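Local coordinates for Non-reducing end alpha-L-arabinofuranosidase BoGH43B (Bacteroides ovatus, PDB 5JOZ), which cleaves terminal non-reducing alpha-L-arabinofuranosyl residues from xyloglucan side branches during xyloglucan degradation in the periplasm, at residues A[55-60]-A[103-108]; A[78-83]-A[87-92]. All blocks are in the same frame, centred on the assembly; numbering follows the deposited sequence.

Interaction 1 of 2, residues A[55-60]-A[103-108]; sequences HALSRP and FYVTAK
Leu57 sets its two methyl groups against the far end of the Phe103 ring. Leu57 CD1 lies 3.6 Å from Phe103 CZ, and Leu57 CD2 lies 3.6 Å from Phe103 CE2. The two side chains reach toward each other from opposite directions, and CD1 comes at the ring obliquely. Leu57 CD2 also touches the next side chain on that face of the strand, at 3.9 Å from Val105 CG2. The leucine is thus shared between two residues of strand 102-107. Phe103 CG sits between its own backbone N and carbonyl carbon (chi1 68°), and from there the ring extends toward the leucine. Ala56 adds a looser touch, with Ala56 CB 4.2 Å from Val105 CG2. An alanine in place of Leu57 would remove both methyl groups, and the end of the Phe103 ring would probably lose its packing partner on this side. Gln75 of strand 74-83 also touches both Leu57 and Phe103. Behind the contact, Ser58 OG bonds back to His55 O at 2.9 Å, across the corner that the chain turns at Ala56. This corner follows strand 51-55, the last strand of one blade of the GH43 five-bladed beta-propeller, and strand 102-107 belongs to the next blade. All four touching residues are buried and no hydrogen bond links the two segments. The side-chain contacts are apolar and rest on the fit of methyl groups and ring.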
loop_
_atom_site.group_PDB
_atom_site.type_symbol
_atom_site.label_atom_id
_atom_site.label_comp_id
_atom_site.label_asym_id
_atom_site.label_seq_id
_atom_site.Cartn_x
_atom_site.Cartn_y
_atom_site.Cartn_z
ATOM N N HIS A 55 -8.351 -3.734 -8.146
ATOM C CA HIS A 55 -8.010 -2.430 -7.599
ATOM C C HIS A 55 -9.186 -1.500 -7.859
ATOM O O HIS A 55 -9.826 -1.586 -8.908
ATOM C CB HIS A 55 -6.733 -1.902 -8.261
ATOM C CG HIS A 55 -5.543 -2.789 -8.062
ATOM N ND1 HIS A 55 -5.376 -3.969 -8.751
ATOM C CD2 HIS A 55 -4.472 -2.679 -7.242
ATOM C CE1 HIS A 55 -4.261 -4.556 -8.350
ATOM N NE2 HIS A 55 -3.690 -3.789 -7.443
ATOM N N ALA A 56 -9.485 -0.622 -6.910
ATOM C CA ALA A 56 -10.581 0.329 -7.089
ATOM C C ALA A 56 -10.277 1.274 -8.242
ATOM O O ALA A 56 -11.177 1.654 -8.982
ATOM C CB ALA A 56 -10.833 1.119 -5.826
ATOM N N LEU A 57 -9.002 1.631 -8.391
ATOM C CA LEU A 57 -8.566 2.597 -9.390
ATOM C C LEU A 57 -7.606 1.936 -10.406
ATOM O O LEU A 57 -6.383 2.164 -10.401
ATOM C CB LEU A 57 -7.953 3.820 -8.682
ATOM C CG LEU A 57 -8.681 4.385 -7.441
ATOM C CD1 LEU A 57 -7.898 5.562 -6.896
ATOM C CD2 LEU A 57 -10.133 4.801 -7.724
ATOM N N SER A 58 -8.207 1.129 -11.283
ATOM C CA SER A 58 -7.505 0.366 -12.330
ATOM C C SER A 58 -7.363 1.090 -13.687
ATOM O O SER A 58 -6.843 0.492 -14.640
ATOM C CB SER A 58 -8.224 -0.975 -12.572
ATOM O OG SER A 58 -8.338 -1.753 -11.387
ATOM N N ARG A 59 -7.820 2.343 -13.791
ATOM C CA ARG A 59 -7.756 3.090 -15.056
ATOM C C ARG A 59 -7.199 4.495 -14.820
ATOM O O ARG A 59 -7.325 5.027 -13.725
ATOM C CB ARG A 59 -9.152 3.158 -15.700
ATOM C CG ARG A 59 -9.714 1.787 -16.088
ATOM C CD ARG A 59 -11.012 1.859 -16.891
ATOM N NE ARG A 59 -12.007 2.785 -16.326
ATOM C CZ ARG A 59 -12.794 2.540 -15.276
ATOM N NH1 ARG A 59 -12.722 1.389 -14.603
ATOM N NH2 ARG A 59 -13.664 3.465 -14.877
ATOM N N PRO A 60 -6.588 5.108 -15.849
ATOM C CA PRO A 60 -6.061 6.474 -15.673
ATOM C C PRO A 60 -7.119 7.574 -15.380
ATOM O O PRO A 60 -6.790 8.583 -14.755
ATOM C CB PRO A 60 -5.329 6.752 -16.999
ATOM C CG PRO A 60 -5.866 5.766 -17.987
ATOM C CD PRO A 60 -6.329 4.572 -17.206
ATOM N N PHE A 103 -12.843 11.976 -3.802
ATOM C CA PHE A 103 -13.669 11.300 -4.813
ATOM C C PHE A 103 -14.202 9.990 -4.249
ATOM O O PHE A 103 -13.649 9.464 -3.296
ATOM C CB PHE A 103 -12.837 10.969 -6.063
ATOM C CG PHE A 103 -11.797 9.921 -5.808
ATOM C CD1 PHE A 103 -10.579 10.279 -5.274
ATOM C CD2 PHE A 103 -12.075 8.570 -6.009
ATOM C CE1 PHE A 103 -9.632 9.321 -4.959
ATOM C CE2 PHE A 103 -11.125 7.602 -5.706
ATOM C CZ PHE A 103 -9.900 7.985 -5.179
ATOM N N TYR A 104 -15.233 9.441 -4.874
ATOM C CA TYR A 104 -15.532 8.030 -4.710
ATOM C C TYR A 104 -15.820 7.349 -6.032
ATOM O O TYR A 104 -16.112 8.003 -7.024
ATOM C CB TYR A 104 -16.656 7.772 -3.678
ATOM C CG TYR A 104 -18.057 8.240 -4.027
ATOM C CD1 TYR A 104 -18.468 9.539 -3.739
ATOM C CD2 TYR A 104 -18.992 7.365 -4.598
ATOM C CE1 TYR A 104 -19.756 9.971 -4.039
ATOM C CE2 TYR A 104 -20.288 7.791 -4.902
ATOM C CZ TYR A 104 -20.661 9.099 -4.620
ATOM O OH TYR A 104 -21.934 9.546 -4.911
ATOM N N VAL A 105 -15.718 6.017 -6.015
ATOM C CA VAL A 105 -16.034 5.150 -7.148
ATOM C C VAL A 105 -16.898 4.001 -6.650
ATOM O O VAL A 105 -16.831 3.649 -5.477
ATOM C CB VAL A 105 -14.761 4.580 -7.832
ATOM C CG1 VAL A 105 -14.016 5.677 -8.570
ATOM C CG2 VAL A 105 -13.832 3.897 -6.838
ATOM N N THR A 106 -17.674 3.409 -7.557
ATOM C CA THR A 106 -18.655 2.379 -7.219
ATOM C C THR A 106 -18.536 1.135 -8.092
ATOM O O THR A 106 -17.984 1.186 -9.178
ATOM C CB THR A 106 -20.123 2.900 -7.338
ATOM O OG1 THR A 106 -20.475 3.123 -8.708
ATOM C CG2 THR A 106 -20.317 4.183 -6.545
ATOM N N ALA A 107 -19.080 0.022 -7.607
ATOM C CA ALA A 107 -19.070 -1.236 -8.358
ATOM C C ALA A 107 -20.150 -2.210 -7.883
ATOM O O ALA A 107 -20.566 -2.178 -6.727
ATOM C CB ALA A 107 -17.701 -1.892 -8.246
ATOM N N LYS A 108 -20.600 -3.070 -8.791
ATOM C CA LYS A 108 -21.454 -4.204 -8.439
ATOM C C LYS A 108 -20.565 -5.374 -8.007
ATOM O O LYS A 108 -20.880 -6.073 -7.057
ATOM C CB LYS A 108 -22.345 -4.600 -9.629
#

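Interaction 2 of 2, residues A[78-83]-A[87-92]; sequences PTLRYH and FYVIGT
The beta hairpin of strands 74-83 and 86-94 brings these segments together as antiparallel neighbours. Thr79 pairs with Ile90 through two backbone bonds, Thr79 N to Ile90 O at 2.7 Å and Ile90 N to Thr79 O at 2.9 Å. Arg81 and Tyr88 form the second hydrogen-bonded pair: Arg81 N to Tyr88 O is 2.8 Å and nearly straight (170°), and Tyr88 N to Arg81 O is 2.7 Å. Leu80 with Val89 and Tyr82 with Phe87 are the non-hydrogen-bonded pairs, and their side chains share one face of the sheet. There Leu80 CD1 packs on Val89 CG2 at 3.6 Å. Tyr82 turns its edge to the face of Phe87. The planes meet at 59°, and Tyr82 CD1 stands over the centre of the Phe87 ring. The two first torsions differ: Tyr82 CG is anti to its backbone N (chi1 176°), whereas Phe87 CG lies beside its own N, and the side chains cross.

In the five-bladed propeller of GH43 enzymes, these are the first two strands of a blade, with 74-83 at one border of its sheet. Pro78 lies close to Asp16, the inferred proton acceptor, so the hairpin borders the probable active site.

On the other face, Thr79 CB meets Ile90 CG2 at 3.8 Å. The methyl CG2 of Thr79 also covers one face of the Arg81 guanidinium, 3.6 Å above its plane. Arg81 NH1 bonds to Leu80 O at 2.9 Å, with that oxygen tilted out of the guanidinium plane. Asp240 and Glu130 form salt bridges with the same guanidinium.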
loop_
_atom_site.group_PDB
_atom_site.type_symbol
_atom_site.label_atom_id
_atom_site.label_comp_id
_atom_site.label_asym_id
_atom_site.label_seq_id
_atom_site.Cartn_x
_atom_site.Cartn_y
_atom_site.Cartn_z
ATOM N N PRO A 78 -8.261 5.365 1.916
ATOM C CA PRO A 78 -9.574 5.100 1.373
ATOM C C PRO A 78 -10.509 4.535 2.431
ATOM O O PRO A 78 -10.047 3.915 3.399
ATOM C CB PRO A 78 -9.290 4.021 0.352
ATOM C CG PRO A 78 -8.248 3.190 1.041
ATOM C CD PRO A 78 -7.433 4.147 1.866
ATOM N N THR A 79 -11.808 4.725 2.239
ATOM C CA THR A 79 -12.806 4.012 3.030
ATOM C C THR A 79 -13.666 3.179 2.059
ATOM O O THR A 79 -14.024 3.670 0.990
ATOM C CB THR A 79 -13.623 5.001 3.892
ATOM O OG1 THR A 79 -12.742 5.647 4.819
ATOM C CG2 THR A 79 -14.726 4.302 4.655
ATOM N N LEU A 80 -13.959 1.927 2.432
ATOM C CA LEU A 80 -14.725 0.966 1.612
ATOM C C LEU A 80 -16.032 0.608 2.318
ATOM O O LEU A 80 -16.018 0.167 3.464
ATOM C CB LEU A 80 -13.908 -0.317 1.398
ATOM C CG LEU A 80 -14.570 -1.612 0.903
ATOM C CD1 LEU A 80 -15.155 -1.470 -0.487
ATOM C CD2 LEU A 80 -13.554 -2.743 0.880
ATOM N N ARG A 81 -17.158 0.789 1.637
ATOM C CA ARG A 81 -18.455 0.409 2.197
ATOM C C ARG A 81 -19.335 -0.248 1.144
ATOM O O ARG A 81 -19.019 -0.223 -0.045
ATOM C CB ARG A 81 -19.158 1.633 2.792
ATOM C CG ARG A 81 -18.386 2.361 3.884
ATOM C CD ARG A 81 -18.314 1.553 5.168
ATOM N NE ARG A 81 -17.563 2.240 6.237
ATOM C CZ ARG A 81 -16.384 1.867 6.756
ATOM N NH1 ARG A 81 -15.730 0.794 6.328
ATOM N NH2 ARG A 81 -15.845 2.584 7.738
ATOM N N TYR A 82 -20.427 -0.846 1.609
ATOM C CA TYR A 82 -21.374 -1.573 0.760
ATOM C C TYR A 82 -22.817 -1.245 1.160
ATOM O O TYR A 82 -23.150 -1.302 2.346
ATOM C CB TYR A 82 -21.139 -3.076 0.901
ATOM C CG TYR A 82 -22.117 -3.938 0.139
ATOM C CD1 TYR A 82 -21.904 -4.241 -1.206
ATOM C CD2 TYR A 82 -23.260 -4.455 0.761
ATOM C CE1 TYR A 82 -22.793 -5.040 -1.908
ATOM C CE2 TYR A 82 -24.158 -5.254 0.063
ATOM C CZ TYR A 82 -23.917 -5.547 -1.270
ATOM O OH TYR A 82 -24.797 -6.340 -1.973
ATOM N N HIS A 83 -23.655 -0.925 0.168
ATOM C CA HIS A 83 -25.078 -0.655 0.378
ATOM C C HIS A 83 -25.927 -1.002 -0.848
ATOM O O HIS A 83 -25.672 -0.501 -1.949
ATOM C CB HIS A 83 -25.293 0.812 0.756
ATOM C CG HIS A 83 -26.714 1.151 1.098
ATOM N ND1 HIS A 83 -27.382 0.580 2.163
ATOM C CD2 HIS A 83 -27.591 2.007 0.519
ATOM C CE1 HIS A 83 -28.609 1.067 2.221
ATOM N NE2 HIS A 83 -28.763 1.932 1.233
ATOM N N PHE A 87 -20.903 -1.440 -4.063
ATOM C CA PHE A 87 -19.726 -1.128 -3.245
ATOM C C PHE A 87 -19.311 0.296 -3.511
ATOM O O PHE A 87 -19.418 0.750 -4.635
ATOM C CB PHE A 87 -18.551 -2.036 -3.606
ATOM C CG PHE A 87 -18.783 -3.464 -3.274
ATOM C CD1 PHE A 87 -19.494 -4.287 -4.140
ATOM C CD2 PHE A 87 -18.285 -4.002 -2.094
ATOM C CE1 PHE A 87 -19.719 -5.617 -3.826
ATOM C CE2 PHE A 87 -18.504 -5.333 -1.780
ATOM C CZ PHE A 87 -19.224 -6.139 -2.638
ATOM N N TYR A 88 -18.823 0.982 -2.480
ATOM C CA TYR A 88 -18.381 2.375 -2.572
ATOM C C TYR A 88 -16.986 2.482 -1.972
ATOM O O TYR A 88 -16.735 1.939 -0.893
ATOM C CB TYR A 88 -19.313 3.293 -1.776
ATOM C CG TYR A 88 -20.717 3.421 -2.329
ATOM C CD1 TYR A 88 -21.662 2.432 -2.104
ATOM C CD2 TYR A 88 -21.095 4.535 -3.064
ATOM C CE1 TYR A 88 -22.947 2.544 -2.603
ATOM C CE2 TYR A 88 -22.381 4.658 -3.573
ATOM C CZ TYR A 88 -23.304 3.655 -3.339
ATOM O OH TYR A 88 -24.579 3.752 -3.843
ATOM N N VAL A 89 -16.084 3.163 -2.682
ATOM C CA VAL A 89 -14.770 3.462 -2.160
ATOM C C VAL A 89 -14.491 4.946 -2.301
ATOM O O VAL A 89 -14.390 5.451 -3.414
ATOM C CB VAL A 89 -13.664 2.657 -2.865
ATOM C CG1 VAL A 89 -12.292 3.111 -2.391
ATOM C CG2 VAL A 89 -13.835 1.179 -2.573
ATOM N N ILE A 90 -14.327 5.618 -1.165
ATOM C CA ILE A 90 -14.059 7.050 -1.113
ATOM C C ILE A 90 -12.610 7.231 -0.666
ATOM O O ILE A 90 -12.125 6.484 0.177
ATOM C CB ILE A 90 -15.070 7.782 -0.168
ATOM C CG1 ILE A 90 -15.107 9.285 -0.442
ATOM C CG2 ILE A 90 -14.758 7.565 1.305
ATOM C CD1 ILE A 90 -16.199 10.020 0.298
ATOM N N GLY A 91 -11.913 8.195 -1.257
ATOM C CA GLY A 91 -10.561 8.546 -0.826
ATOM C C GLY A 91 -10.199 9.942 -1.253
ATOM O O GLY A 91 -11.061 10.700 -1.714
ATOM N N THR A 92 -8.931 10.293 -1.096
ATOM C CA THR A 92 -8.414 11.584 -1.566
ATOM C C THR A 92 -7.175 11.399 -2.455
ATOM O O THR A 92 -6.285 10.625 -2.124
ATOM C CB THR A 92 -8.023 12.476 -0.383
ATOM O OG1 THR A 92 -8.920 12.252 0.705
ATOM C CG2 THR A 92 -8.064 13.948 -0.776
#

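Overall arrangement
Both contacts lie in the GH43 catalytic domain, with centres about 9 Å apart. Both reach one four-stranded antiparallel sheet, ordered 74-83, 86-94, 102-107, 118-119. Interaction 2 joins its first two strands. Interaction 1 packs the third strand against the loop that leaves the preceding sheet. Along the chain, 55-60 comes first and 103-108 last, and the hairpin of interaction 2 falls between them. Strands 86-94 and 102-107 are neighbours, with probable backbone hydrogen bonds from Val89 N to Val105 O and from Phe87 N to Ala107 O. Interaction 2 thus holds strands together within one propeller blade, whereas interaction 1 joins that blade to the one before it.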